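Local coordinates for cytokinesis protein 2 (Saccharomyces cerevisiae, PDB 4WPE) that mediates the cytoskeletal rearrangements required for cytokinesis, forming a ring-like structure that colocalises with the medial actin ring after mitosis begins, and is represented here by its F-BAR domain, at residues A[67-72]-A[81-86]; A[73-78]-A[268-273]; A[137-142]-A[198-203]; A[144-149]-A[188-193]. One frame throughout, in Å; residues are numbered along the deposited sequence.

Running from the N terminus, helix 37-71 ends in segment 67-72, and interaction 1 closes a short loop when this end packs on 81-86 of helix 76-162. Segment 73-78 lies within that loop and pairs with 268-273, so interaction 2 crosses interaction 1; the two touch where F82 meets D74, and both border the second subunit. Farther along helix 76-162, segments 137-142 and 144-149 meet 198-203 and 188-193 of the returning helix 170-259. Interaction 4 therefore nests within interaction 3, and both within the long loop of interaction 2. Interactions 3 and 4 have centres about 13 Å apart; those of interactions 1 and 3 lie about 85 Å apart, on opposite sides of the chain's centre.

Interaction 1: A[67-72]-A[81-86]; sequences KDIGTN and TFNVVL
I69 and F82 stand opposite each other where helix 67-71 and helix 81-86 run antiparallel at 166°, with axes 10.9 Å apart at closest approach and the two CA atoms 7.3 Å apart. This is the turn-end of a helical hairpin in the F-BAR domain: helix 37-71 finishes here, N72 leaves helical geometry, and helix 76-162 runs back alongside. I69 carries nearly all of the contact from its side. Its CG1 lies anti to the carbonyl carbon (chi1 -72°), and the branch continues extended to CD1, which reaches across to the neighbouring helix. CD1 packs against F82 CB at 3.8 Å and also touches the backbone carbonyl, 3.4 Å from F82 O. From the next turn L86 closes in, its CD2 4.0 Å from I69 CD1. The F82 ring itself meets I69 CG1 obliquely, so the isoleucine rests mainly on the stem of the phenylalanine. N83 borders the apolar patch with its amide oxygen: OD1 is 3.5 Å from I69 CD1 and 3.6 Å from I69 CG2, touching both branches of the isoleucine in van der Waals contact. Other parts of the fold complete the packing. L86 also touches T62, L65 and D66 of helix 37-71, while F82 and V85 rest on M40 of the second subunit, so the hairpin end adjoins the dimer interface. Near the end of helix 67-71 the T71 side chain turns back on its own helix. K67 O accepts both T71 N and T71 OG1, from opposite faces of its carbonyl plane, with OG1 at 2.8 Å.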
loop_
_atom_site.group_PDB
_atom_site.type_symbol
_atom_site.label_atom_id
_atom_site.label_comp_id
_atom_site.label_asym_id
_atom_site.label_seq_id
_atom_site.Cartn_x
_atom_site.Cartn_y
_atom_site.Cartn_z
ATOM N N LYS A 67 -14.318 -14.340 7.566
ATOM C CA LYS A 67 -15.277 -15.397 7.270
ATOM C C LYS A 67 -14.602 -16.763 7.252
ATOM O O LYS A 67 -15.200 -17.764 7.644
ATOM C CB LYS A 67 -15.971 -15.133 5.929
ATOM N N ASP A 68 -13.352 -16.802 6.801
ATOM C CA ASP A 68 -12.617 -18.061 6.726
ATOM C C ASP A 68 -12.225 -18.573 8.108
ATOM O O ASP A 68 -12.284 -19.772 8.367
ATOM C CB ASP A 68 -11.375 -17.904 5.849
ATOM C CG ASP A 68 -11.708 -17.891 4.372
ATOM O OD1 ASP A 68 -12.873 -17.595 4.035
ATOM O OD2 ASP A 68 -10.809 -18.174 3.551
ATOM N N ILE A 69 -11.823 -17.664 8.990
ATOM C CA ILE A 69 -11.497 -18.036 10.362
ATOM C C ILE A 69 -12.712 -18.649 11.054
ATOM O O ILE A 69 -12.604 -19.680 11.721
ATOM C CB ILE A 69 -10.992 -16.823 11.169
ATOM C CG1 ILE A 69 -9.587 -16.431 10.710
ATOM C CG2 ILE A 69 -10.986 -17.128 12.658
ATOM C CD1 ILE A 69 -9.055 -15.179 11.372
ATOM N N GLY A 70 -13.869 -18.021 10.872
ATOM C CA GLY A 70 -15.108 -18.506 11.454
ATOM C C GLY A 70 -15.566 -19.823 10.854
ATOM O O GLY A 70 -15.946 -20.744 11.580
ATOM N N THR A 71 -15.534 -19.912 9.527
ATOM C CA THR A 71 -15.902 -21.143 8.830
ATOM C C THR A 71 -14.926 -22.264 9.171
ATOM O O THR A 71 -15.283 -23.232 9.843
ATOM C CB THR A 71 -15.931 -20.949 7.304
ATOM O OG1 THR A 71 -16.883 -19.932 6.967
ATOM C CG2 THR A 71 -16.310 -22.251 6.609
ATOM N N ASN A 72 -13.692 -22.123 8.699
ATOM C CA ASN A 72 -12.622 -23.037 9.068
ATOM C C ASN A 72 -12.132 -22.731 10.473
ATOM O O ASN A 72 -11.135 -22.032 10.653
ATOM C CB ASN A 72 -11.460 -22.943 8.081
ATOM C CG ASN A 72 -11.909 -23.059 6.642
ATOM O OD1 ASN A 72 -12.830 -23.815 6.326
ATOM N ND2 ASN A 72 -11.262 -22.305 5.756
ATOM N N THR A 81 -3.980 -16.378 17.198
ATOM C CA THR A 81 -2.955 -15.713 16.397
ATOM C C THR A 81 -3.523 -15.355 15.019
ATOM O O THR A 81 -3.095 -14.381 14.401
ATOM C CB THR A 81 -1.674 -16.582 16.252
ATOM O OG1 THR A 81 -0.536 -15.740 16.039
ATOM C CG2 THR A 81 -1.788 -17.564 15.105
ATOM N N PHE A 82 -4.501 -16.128 14.550
ATOM C CA PHE A 82 -5.153 -15.833 13.280
ATOM C C PHE A 82 -5.967 -14.554 13.409
ATOM O O PHE A 82 -6.142 -13.816 12.440
ATOM C CB PHE A 82 -6.055 -16.989 12.831
ATOM C CG PHE A 82 -5.330 -18.089 12.096
ATOM C CD1 PHE A 82 -3.960 -18.247 12.219
ATOM C CD2 PHE A 82 -6.027 -18.960 11.273
ATOM C CE1 PHE A 82 -3.301 -19.260 11.543
ATOM C CE2 PHE A 82 -5.371 -19.973 10.593
ATOM C CZ PHE A 82 -4.008 -20.122 10.729
ATOM N N ASN A 83 -6.460 -14.296 14.616
ATOM C CA ASN A 83 -7.278 -13.117 14.867
ATOM C C ASN A 83 -6.435 -11.867 15.105
ATOM O O ASN A 83 -6.884 -10.750 14.845
ATOM C CB ASN A 83 -8.210 -13.361 16.056
ATOM C CG ASN A 83 -9.361 -14.293 15.712
ATOM O OD1 ASN A 83 -9.910 -14.242 14.610
ATOM N ND2 ASN A 83 -9.731 -15.149 16.657
ATOM N N VAL A 84 -5.214 -12.055 15.600
ATOM C CA VAL A 84 -4.281 -10.941 15.737
ATOM C C VAL A 84 -3.894 -10.447 14.351
ATOM O O VAL A 84 -3.886 -9.245 14.092
ATOM C CB VAL A 84 -3.016 -11.332 16.526
ATOM C CG1 VAL A 84 -1.924 -10.289 16.341
ATOM C CG2 VAL A 84 -3.342 -11.504 18.000
ATOM N N VAL A 85 -3.585 -11.384 13.459
ATOM C CA VAL A 85 -3.307 -11.054 12.065
ATOM C C VAL A 85 -4.483 -10.296 11.467
ATOM O O VAL A 85 -4.307 -9.297 10.770
ATOM C CB VAL A 85 -3.030 -12.315 11.220
ATOM C CG1 VAL A 85 -2.834 -11.947 9.758
ATOM C CG2 VAL A 85 -1.813 -13.056 11.749
ATOM N N LEU A 86 -5.685 -10.774 11.765
ATOM C CA LEU A 86 -6.904 -10.154 11.269
ATOM C C LEU A 86 -7.057 -8.726 11.780
ATOM O O LEU A 86 -7.400 -7.823 11.017
ATOM C CB LEU A 86 -8.120 -10.989 11.666
ATOM C CG LEU A 86 -9.483 -10.479 11.203
ATOM C CD1 LEU A 86 -9.488 -10.268 9.699
ATOM C CD2 LEU A 86 -10.567 -11.463 11.611
#

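Interaction 2: A[73-78]-A[268-273]; sequences MDYGKL and ISTFSK
Y75, in the link between the helical hairpin arms of the F-BAR domain, reaches out to T270 and F271 on the C-terminal helix 264-275. Along that helix, I268 points away from the link and packs on Y11 of the second subunit. T270 comes next and meets the hydroxyl end of the tyrosine: T270 OG1 lies at the edge of the Y75 ring, near its plane, 3.0 Å from Y75 OH. The two hydroxyls are within hydrogen-bonding range, but Y75 OH also has E274 OE1 as a weak partner, and the firmer bond of T270 OG1 is to D266 O. F271 supplies the aromatic half. A chi1 of -174° swings its ring so that an edge meets the face of Y75 in a T-shaped stack, the planes at 83° and the centroids 5.1 Å apart. F271 CD1 sits over the centre of the tyrosine ring, 3.7 Å from Y75 CE1. F271 also stacks with H29 of the second subunit, which ties the pair to the dimer partner. S272 faces away and packs on S10 of that subunit, with S272 OG bonded back to I268 O at 2.9 Å.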
loop_
_atom_site.group_PDB
_atom_site.type_symbol
_atom_site.label_atom_id
_atom_site.label_comp_id
_atom_site.label_asym_id
_atom_site.label_seq_id
_atom_site.Cartn_x
_atom_site.Cartn_y
_atom_site.Cartn_z
HETATM N N MSE A 73 -12.846 -23.244 11.466
HETATM C CA MSE A 73 -12.477 -23.028 12.857
HETATM C C MSE A 73 -11.106 -23.617 13.152
HETATM O O MSE A 73 -10.697 -24.606 12.540
HETATM C CB MSE A 73 -13.522 -23.642 13.786
HETATM C CG MSE A 73 -14.880 -22.976 13.701
HETATM SE SE MSE A 73 -16.166 -23.798 14.902
HETATM C CE MSE A 73 -16.353 -25.517 14.001
ATOM N N ASP A 74 -10.396 -22.993 14.084
ATOM C CA ASP A 74 -9.093 -23.480 14.510
ATOM C C ASP A 74 -8.996 -23.393 16.029
ATOM O O ASP A 74 -9.857 -22.800 16.677
ATOM C CB ASP A 74 -7.970 -22.691 13.842
ATOM C CG ASP A 74 -6.721 -23.523 13.629
ATOM O OD1 ASP A 74 -6.336 -24.271 14.553
ATOM O OD2 ASP A 74 -6.126 -23.433 12.534
ATOM N N TYR A 75 -7.951 -23.985 16.594
ATOM C CA TYR A 75 -7.882 -24.191 18.037
ATOM C C TYR A 75 -6.881 -23.283 18.727
ATOM O O TYR A 75 -5.877 -22.898 18.132
ATOM C CB TYR A 75 -7.523 -25.647 18.349
ATOM C CG TYR A 75 -7.230 -25.886 19.814
ATOM C CD1 TYR A 75 -8.265 -26.042 20.727
ATOM C CD2 TYR A 75 -5.923 -25.939 20.289
ATOM C CE1 TYR A 75 -8.012 -26.253 22.070
ATOM C CE2 TYR A 75 -5.659 -26.148 21.636
ATOM C CZ TYR A 75 -6.710 -26.306 22.520
ATOM O OH TYR A 75 -6.468 -26.518 23.859
ATOM N N GLY A 76 -7.169 -22.969 19.989
ATOM C CA GLY A 76 -6.243 -22.309 20.889
ATOM C C GLY A 76 -5.410 -21.195 20.300
ATOM O O GLY A 76 -5.864 -20.453 19.432
ATOM N N LYS A 77 -4.170 -21.110 20.765
ATOM C CA LYS A 77 -3.265 -20.030 20.388
ATOM C C LYS A 77 -3.150 -19.789 18.879
ATOM O O LYS A 77 -3.071 -18.643 18.444
ATOM C CB LYS A 77 -1.877 -20.295 20.966
ATOM C CG LYS A 77 -1.497 -19.341 22.080
ATOM C CD LYS A 77 -2.256 -19.638 23.362
ATOM C CE LYS A 77 -1.825 -18.679 24.463
ATOM N NZ LYS A 77 -2.474 -18.993 25.765
ATOM N N LEU A 78 -3.151 -20.850 18.077
ATOM C CA LEU A 78 -3.053 -20.672 16.629
ATOM C C LEU A 78 -4.317 -20.008 16.085
ATOM O O LEU A 78 -4.292 -19.389 15.024
ATOM C CB LEU A 78 -2.800 -22.004 15.919
ATOM N N ILE A 268 -0.744 -28.865 22.124
ATOM C CA ILE A 268 -1.021 -30.286 22.269
ATOM C C ILE A 268 -1.367 -30.615 23.720
ATOM O O ILE A 268 -2.287 -31.390 23.985
ATOM C CB ILE A 268 0.174 -31.131 21.794
ATOM C CG1 ILE A 268 0.302 -31.034 20.273
ATOM C CG2 ILE A 268 0.010 -32.585 22.208
ATOM C CD1 ILE A 268 1.653 -31.440 19.746
ATOM N N SER A 269 -0.639 -30.007 24.653
ATOM C CA SER A 269 -0.881 -30.215 26.079
ATOM C C SER A 269 -2.292 -29.804 26.490
ATOM O O SER A 269 -3.012 -30.563 27.139
ATOM C CB SER A 269 0.135 -29.439 26.915
ATOM O OG SER A 269 -0.424 -29.065 28.166
ATOM N N THR A 270 -2.682 -28.596 26.106
ATOM C CA THR A 270 -3.972 -28.057 26.508
ATOM C C THR A 270 -5.137 -28.776 25.833
ATOM O O THR A 270 -6.147 -29.048 26.475
ATOM C CB THR A 270 -4.059 -26.549 26.210
ATOM O OG1 THR A 270 -3.648 -26.303 24.859
ATOM C CG2 THR A 270 -3.155 -25.774 27.156
ATOM N N PHE A 271 -4.994 -29.089 24.548
ATOM C CA PHE A 271 -6.052 -29.777 23.810
ATOM C C PHE A 271 -6.361 -31.135 24.430
ATOM O O PHE A 271 -7.521 -31.528 24.537
ATOM C CB PHE A 271 -5.662 -29.951 22.337
ATOM C CG PHE A 271 -6.756 -30.535 21.481
ATOM C CD1 PHE A 271 -7.629 -29.709 20.792
ATOM C CD2 PHE A 271 -6.903 -31.909 21.356
ATOM C CE1 PHE A 271 -8.634 -30.241 20.003
ATOM C CE2 PHE A 271 -7.905 -32.446 20.569
ATOM C CZ PHE A 271 -8.771 -31.611 19.891
ATOM N N SER A 272 -5.315 -31.847 24.835
ATOM C CA SER A 272 -5.474 -33.166 25.434
ATOM C C SER A 272 -6.126 -33.058 26.808
ATOM O O SER A 272 -6.835 -33.966 27.245
ATOM C CB SER A 272 -4.121 -33.871 25.539
ATOM O OG SER A 272 -3.510 -33.988 24.265
ATOM N N LYS A 273 -5.875 -31.942 27.483
ATOM C CA LYS A 273 -6.470 -31.673 28.786
ATOM C C LYS A 273 -7.980 -31.500 28.668
ATOM O O LYS A 273 -8.741 -32.024 29.479
ATOM C CB LYS A 273 -5.851 -30.418 29.406
ATOM C CG LYS A 273 -5.203 -30.619 30.767
ATOM C CD LYS A 273 -4.624 -29.304 31.281
ATOM C CE LYS A 273 -3.773 -29.511 32.525
ATOM N NZ LYS A 273 -3.270 -28.220 33.076
#

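Interaction 3: A[137-142]-A[198-203]; sequences FNKKKG and KQEYKA
K140 and Y201 lie side by side across the two helices and point the same way, the aliphatic chain of the lysine running along the tyrosine. Each has CG anti to its own backbone N (chi1 -177° for K140, 174° for Y201), which turns both side chains out to the same flank of the helix pair. K140 CB approaches the ring obliquely, 3.5 Å from Y201 CE1, and K140 CD comes 3.5 Å from Y201 OH. K139 CB meets the ring differently, at its edge near the plane, 4.0 Å from Y201 CD1. The rest of K139 extends to the other flank, beside the backbone of E200. There one water links K139 NZ, at 3.0 Å, to E200 O, at 2.6 Å. The ammonium group forms its salt bridge with D135 of its own helix; E200 OE1 is 5.2 Å from K139 NZ, not in contact. A serine in place of Y201 would probably leave the aliphatic chain of K140 without the surface it runs along, open a gap beside K139 CB and free K140 to turn. Segments 137-142 and 198-203 cross at -154°, an antiparallel, partly exposed pairing that overlaps the predicted coiled-coil region of the F-BAR helical bundle.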
loop_
_atom_site.group_PDB
_atom_site.type_symbol
_atom_site.label_atom_id
_atom_site.label_comp_id
_atom_site.label_asym_id
_atom_site.label_seq_id
_atom_site.Cartn_x
_atom_site.Cartn_y
_atom_site.Cartn_z
ATOM N N PHE A 137 7.834 53.288 -22.950
ATOM C CA PHE A 137 8.071 53.037 -24.366
ATOM C C PHE A 137 7.377 54.076 -25.241
ATOM O O PHE A 137 8.019 54.741 -26.056
ATOM C CB PHE A 137 7.597 51.633 -24.742
ATOM C CG PHE A 137 7.996 51.208 -26.126
ATOM C CD1 PHE A 137 9.273 50.732 -26.378
ATOM C CD2 PHE A 137 7.091 51.277 -27.174
ATOM C CE1 PHE A 137 9.644 50.338 -27.652
ATOM C CE2 PHE A 137 7.455 50.884 -28.451
ATOM C CZ PHE A 137 8.732 50.414 -28.689
ATOM N N ASN A 138 6.064 54.207 -25.063
ATOM C CA ASN A 138 5.263 55.146 -25.841
ATOM C C ASN A 138 5.756 56.582 -25.702
ATOM O O ASN A 138 5.801 57.332 -26.678
ATOM C CB ASN A 138 3.791 55.065 -25.426
ATOM C CG ASN A 138 3.201 53.688 -25.647
ATOM O OD1 ASN A 138 2.561 53.123 -24.757
ATOM N ND2 ASN A 138 3.419 53.135 -26.835
ATOM N N LYS A 139 6.131 56.955 -24.484
ATOM C CA LYS A 139 6.616 58.299 -24.222
ATOM C C LYS A 139 7.997 58.519 -24.830
ATOM O O LYS A 139 8.305 59.616 -25.299
ATOM C CB LYS A 139 6.641 58.571 -22.718
ATOM C CG LYS A 139 5.375 59.245 -22.223
ATOM C CD LYS A 139 5.095 58.925 -20.772
ATOM C CE LYS A 139 3.726 59.441 -20.362
ATOM N NZ LYS A 139 3.384 59.055 -18.964
ATOM N N LYS A 140 8.825 57.480 -24.829
ATOM C CA LYS A 140 10.143 57.572 -25.443
ATOM C C LYS A 140 10.018 57.677 -26.958
ATOM O O LYS A 140 10.726 58.456 -27.595
ATOM C CB LYS A 140 11.007 56.369 -25.069
ATOM C CG LYS A 140 12.419 56.438 -25.625
ATOM C CD LYS A 140 13.229 55.215 -25.241
ATOM C CE LYS A 140 14.646 55.306 -25.783
ATOM N NZ LYS A 140 15.510 54.207 -25.271
ATOM N N LYS A 141 9.112 56.890 -27.528
ATOM C CA LYS A 141 8.860 56.936 -28.964
ATOM C C LYS A 141 8.308 58.299 -29.354
ATOM O O LYS A 141 8.641 58.837 -30.408
ATOM C CB LYS A 141 7.889 55.830 -29.382
ATOM N N GLY A 142 7.469 58.857 -28.486
ATOM C CA GLY A 142 6.879 60.163 -28.714
ATOM C C GLY A 142 7.907 61.276 -28.794
ATOM O O GLY A 142 7.764 62.203 -29.585
ATOM N N LYS A 198 9.524 65.622 -23.061
ATOM C CA LYS A 198 10.762 65.135 -22.468
ATOM C C LYS A 198 10.568 64.987 -20.968
ATOM O O LYS A 198 10.915 63.958 -20.397
ATOM C CB LYS A 198 11.933 66.070 -22.757
ATOM C CG LYS A 198 12.721 65.727 -24.018
ATOM C CD LYS A 198 13.969 66.595 -24.123
ATOM C CE LYS A 198 14.829 66.210 -25.315
ATOM N NZ LYS A 198 16.099 66.993 -25.344
ATOM N N GLN A 199 9.986 66.000 -20.334
ATOM C CA GLN A 199 9.826 65.965 -18.884
ATOM C C GLN A 199 8.785 64.929 -18.452
ATOM O O GLN A 199 8.895 64.344 -17.376
ATOM C CB GLN A 199 9.471 67.358 -18.353
ATOM C CG GLN A 199 10.402 67.825 -17.236
ATOM C CD GLN A 199 11.780 68.218 -17.742
ATOM O OE1 GLN A 199 11.910 68.841 -18.793
ATOM N NE2 GLN A 199 12.817 67.842 -16.998
ATOM N N GLU A 200 7.787 64.690 -19.299
ATOM C CA GLU A 200 6.805 63.639 -19.038
ATOM C C GLU A 200 7.476 62.273 -19.009
ATOM O O GLU A 200 7.101 61.394 -18.234
ATOM C CB GLU A 200 5.698 63.649 -20.093
ATOM C CG GLU A 200 4.642 64.710 -19.877
ATOM C CD GLU A 200 3.496 64.588 -20.859
ATOM O OE1 GLU A 200 3.451 63.583 -21.602
ATOM O OE2 GLU A 200 2.643 65.500 -20.895
ATOM N N TYR A 201 8.475 62.113 -19.868
ATOM C CA TYR A 201 9.219 60.868 -19.988
ATOM C C TYR A 201 10.124 60.628 -18.781
ATOM O O TYR A 201 10.170 59.521 -18.247
ATOM C CB TYR A 201 10.036 60.884 -21.280
ATOM C CG TYR A 201 10.963 59.711 -21.456
ATOM C CD1 TYR A 201 10.466 58.421 -21.591
ATOM C CD2 TYR A 201 12.337 59.895 -21.511
ATOM C CE1 TYR A 201 11.312 57.349 -21.757
ATOM C CE2 TYR A 201 13.190 58.830 -21.681
ATOM C CZ TYR A 201 12.674 57.560 -21.805
ATOM O OH TYR A 201 13.529 56.497 -21.974
ATOM N N LYS A 202 10.835 61.665 -18.348
ATOM C CA LYS A 202 11.685 61.565 -17.164
ATOM C C LYS A 202 10.852 61.333 -15.907
ATOM O O LYS A 202 11.303 60.675 -14.972
ATOM C CB LYS A 202 12.548 62.823 -17.009
ATOM C CG LYS A 202 13.013 63.393 -18.338
ATOM C CD LYS A 202 14.196 64.341 -18.214
ATOM C CE LYS A 202 14.828 64.584 -19.583
ATOM N NZ LYS A 202 15.512 65.903 -19.685
ATOM N N ALA A 203 9.634 61.869 -15.888
ATOM C CA ALA A 203 8.708 61.608 -14.793
ATOM C C ALA A 203 8.285 60.143 -14.807
ATOM O O ALA A 203 8.229 59.488 -13.767
ATOM C CB ALA A 203 7.493 62.511 -14.891
HETATM O O HOH W 1 4.845 60.780 -17.036
#

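Interaction 4: A[144-149]-A[188-193]; sequences EVLQKK and QEYKVQ
The Y190 ring carries K149 CB over one face, a CH-pi contact 4.2 Å from the centroid and 17° off the ring normal, displaced toward the rim. At the edge, in plane, lies Q193 OE1 from the next turn of the same helix, while L146 CD2 reaches the ring obliquely, 3.5 Å from Y190 CD1. The tyrosine's CG lies anti to the carbonyl carbon (chi1 -81°), a setting that brings its ring across to helix 76-162. K149 follows the ring outward, its CD 3.7 Å from Y190 OH. The backbone of K149 takes part too, its O 3.6 Å from Y190 CD2. Segments 144-149 and 188-193 run antiparallel, crossing at -160° with their axes 9.4 Å apart at closest approach, in the predicted coiled-coil region of the F-BAR domain. An alanine at Y190 would be likely to leave K149 CB without the ring beneath it and L146 CD2 facing a gap. On helix 76-162, L150 and A153 also touch Y190, extending its footing beyond the segment. L146 crosses both Y190 and Q193 at about a right angle, and its second methyl, CD1, settles 3.9 Å from Q193 CB.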
loop_
_atom_site.group_PDB
_atom_site.type_symbol
_atom_site.label_atom_id
_atom_site.label_comp_id
_atom_site.label_asym_id
_atom_site.label_seq_id
_atom_site.Cartn_x
_atom_site.Cartn_y
_atom_site.Cartn_z
ATOM N N GLU A 144 11.200 60.932 -29.669
ATOM C CA GLU A 144 11.980 60.760 -30.883
ATOM C C GLU A 144 11.189 61.215 -32.104
ATOM O O GLU A 144 11.738 61.854 -33.001
ATOM C CB GLU A 144 12.421 59.302 -31.028
ATOM C CG GLU A 144 13.424 58.878 -29.963
ATOM C CD GLU A 144 13.591 57.373 -29.860
ATOM O OE1 GLU A 144 12.982 56.640 -30.671
ATOM O OE2 GLU A 144 14.332 56.923 -28.960
ATOM N N VAL A 145 9.898 60.894 -32.122
ATOM C CA VAL A 145 9.017 61.306 -33.212
ATOM C C VAL A 145 9.022 62.821 -33.385
ATOM O O VAL A 145 9.210 63.329 -34.493
ATOM C CB VAL A 145 7.566 60.832 -32.978
ATOM C CG1 VAL A 145 6.588 61.650 -33.812
ATOM C CG2 VAL A 145 7.433 59.352 -33.290
ATOM N N LEU A 146 8.831 63.536 -32.283
ATOM C CA LEU A 146 8.764 64.990 -32.326
ATOM C C LEU A 146 10.127 65.625 -32.579
ATOM O O LEU A 146 10.208 66.713 -33.150
ATOM C CB LEU A 146 8.165 65.534 -31.031
ATOM C CG LEU A 146 6.812 66.208 -31.253
ATOM C CD1 LEU A 146 6.177 66.610 -29.934
ATOM C CD2 LEU A 146 6.980 67.412 -32.166
ATOM N N GLN A 147 11.192 64.948 -32.158
ATOM C CA GLN A 147 12.545 65.426 -32.432
ATOM C C GLN A 147 12.795 65.436 -33.936
ATOM O O GLN A 147 13.474 66.322 -34.457
ATOM C CB GLN A 147 13.594 64.568 -31.730
ATOM C CG GLN A 147 14.906 65.292 -31.483
ATOM C CD GLN A 147 16.117 64.428 -31.769
ATOM O OE1 GLN A 147 16.008 63.207 -31.891
ATOM N NE2 GLN A 147 17.281 65.059 -31.886
ATOM N N LYS A 148 12.240 64.447 -34.631
ATOM C CA LYS A 148 12.292 64.434 -36.087
ATOM C C LYS A 148 11.528 65.637 -36.630
ATOM O O LYS A 148 12.052 66.393 -37.444
ATOM C CB LYS A 148 11.714 63.133 -36.647
ATOM N N LYS A 149 10.297 65.816 -36.157
ATOM C CA LYS A 149 9.449 66.924 -36.591
ATOM C C LYS A 149 10.100 68.276 -36.342
ATOM O O LYS A 149 9.999 69.181 -37.169
ATOM C CB LYS A 149 8.092 66.876 -35.885
ATOM C CG LYS A 149 7.139 65.810 -36.395
ATOM C CD LYS A 149 5.698 66.208 -36.115
ATOM C CE LYS A 149 4.718 65.223 -36.720
ATOM N NZ LYS A 149 4.266 64.231 -35.709
ATOM N N GLN A 188 9.010 76.788 -33.187
ATOM C CA GLN A 188 8.876 77.258 -31.812
ATOM C C GLN A 188 7.964 76.354 -30.995
ATOM O O GLN A 188 8.286 76.002 -29.860
ATOM C CB GLN A 188 8.343 78.690 -31.789
ATOM C CG GLN A 188 9.328 79.727 -32.294
ATOM C CD GLN A 188 8.711 81.110 -32.417
ATOM O OE1 GLN A 188 7.567 81.332 -32.019
ATOM N NE2 GLN A 188 9.467 82.048 -32.979
ATOM N N GLU A 189 6.827 75.979 -31.575
ATOM C CA GLU A 189 5.863 75.139 -30.877
ATOM C C GLU A 189 6.385 73.723 -30.690
ATOM O O GLU A 189 6.231 73.137 -29.619
ATOM C CB GLU A 189 4.531 75.107 -31.626
ATOM C CG GLU A 189 3.945 76.476 -31.901
ATOM C CD GLU A 189 2.747 76.420 -32.826
ATOM O OE1 GLU A 189 2.466 75.334 -33.378
ATOM O OE2 GLU A 189 2.089 77.467 -33.004
ATOM N N TYR A 190 6.996 73.173 -31.735
ATOM C CA TYR A 190 7.558 71.829 -31.667
ATOM C C TYR A 190 8.617 71.737 -30.579
ATOM O O TYR A 190 8.700 70.736 -29.865
ATOM C CB TYR A 190 8.153 71.429 -33.012
ATOM C CG TYR A 190 7.134 70.941 -34.011
ATOM C CD1 TYR A 190 5.908 70.446 -33.593
ATOM C CD2 TYR A 190 7.402 70.966 -35.373
ATOM C CE1 TYR A 190 4.974 69.987 -34.503
ATOM C CE2 TYR A 190 6.473 70.512 -36.292
ATOM C CZ TYR A 190 5.261 70.024 -35.852
ATOM O OH TYR A 190 4.334 69.572 -36.762
ATOM N N LYS A 191 9.417 72.791 -30.451
ATOM C CA LYS A 191 10.455 72.842 -29.429
ATOM C C LYS A 191 9.837 72.770 -28.039
ATOM O O LYS A 191 10.333 72.064 -27.163
ATOM C CB LYS A 191 11.290 74.115 -29.578
ATOM C CG LYS A 191 12.667 74.058 -28.928
ATOM C CD LYS A 191 12.634 74.477 -27.472
ATOM C CE LYS A 191 14.035 74.520 -26.888
ATOM N NZ LYS A 191 14.780 73.264 -27.174
ATOM N N VAL A 192 8.750 73.506 -27.839
ATOM C CA VAL A 192 8.066 73.503 -26.555
ATOM C C VAL A 192 7.361 72.166 -26.326
ATOM O O VAL A 192 7.463 71.584 -25.247
ATOM C CB VAL A 192 7.052 74.655 -26.454
ATOM C CG1 VAL A 192 6.160 74.477 -25.236
ATOM C CG2 VAL A 192 7.780 75.983 -26.394
ATOM N N GLN A 193 6.668 71.676 -27.350
ATOM C CA GLN A 193 5.995 70.382 -27.272
ATOM C C GLN A 193 6.982 69.253 -26.979
ATOM O O GLN A 193 6.611 68.232 -26.404
ATOM C CB GLN A 193 5.242 70.090 -28.571
ATOM C CG GLN A 193 3.999 70.933 -28.777
ATOM C CD GLN A 193 3.321 70.644 -30.101
ATOM O OE1 GLN A 193 3.552 69.603 -30.714
ATOM N NE2 GLN A 193 2.485 71.572 -30.555
#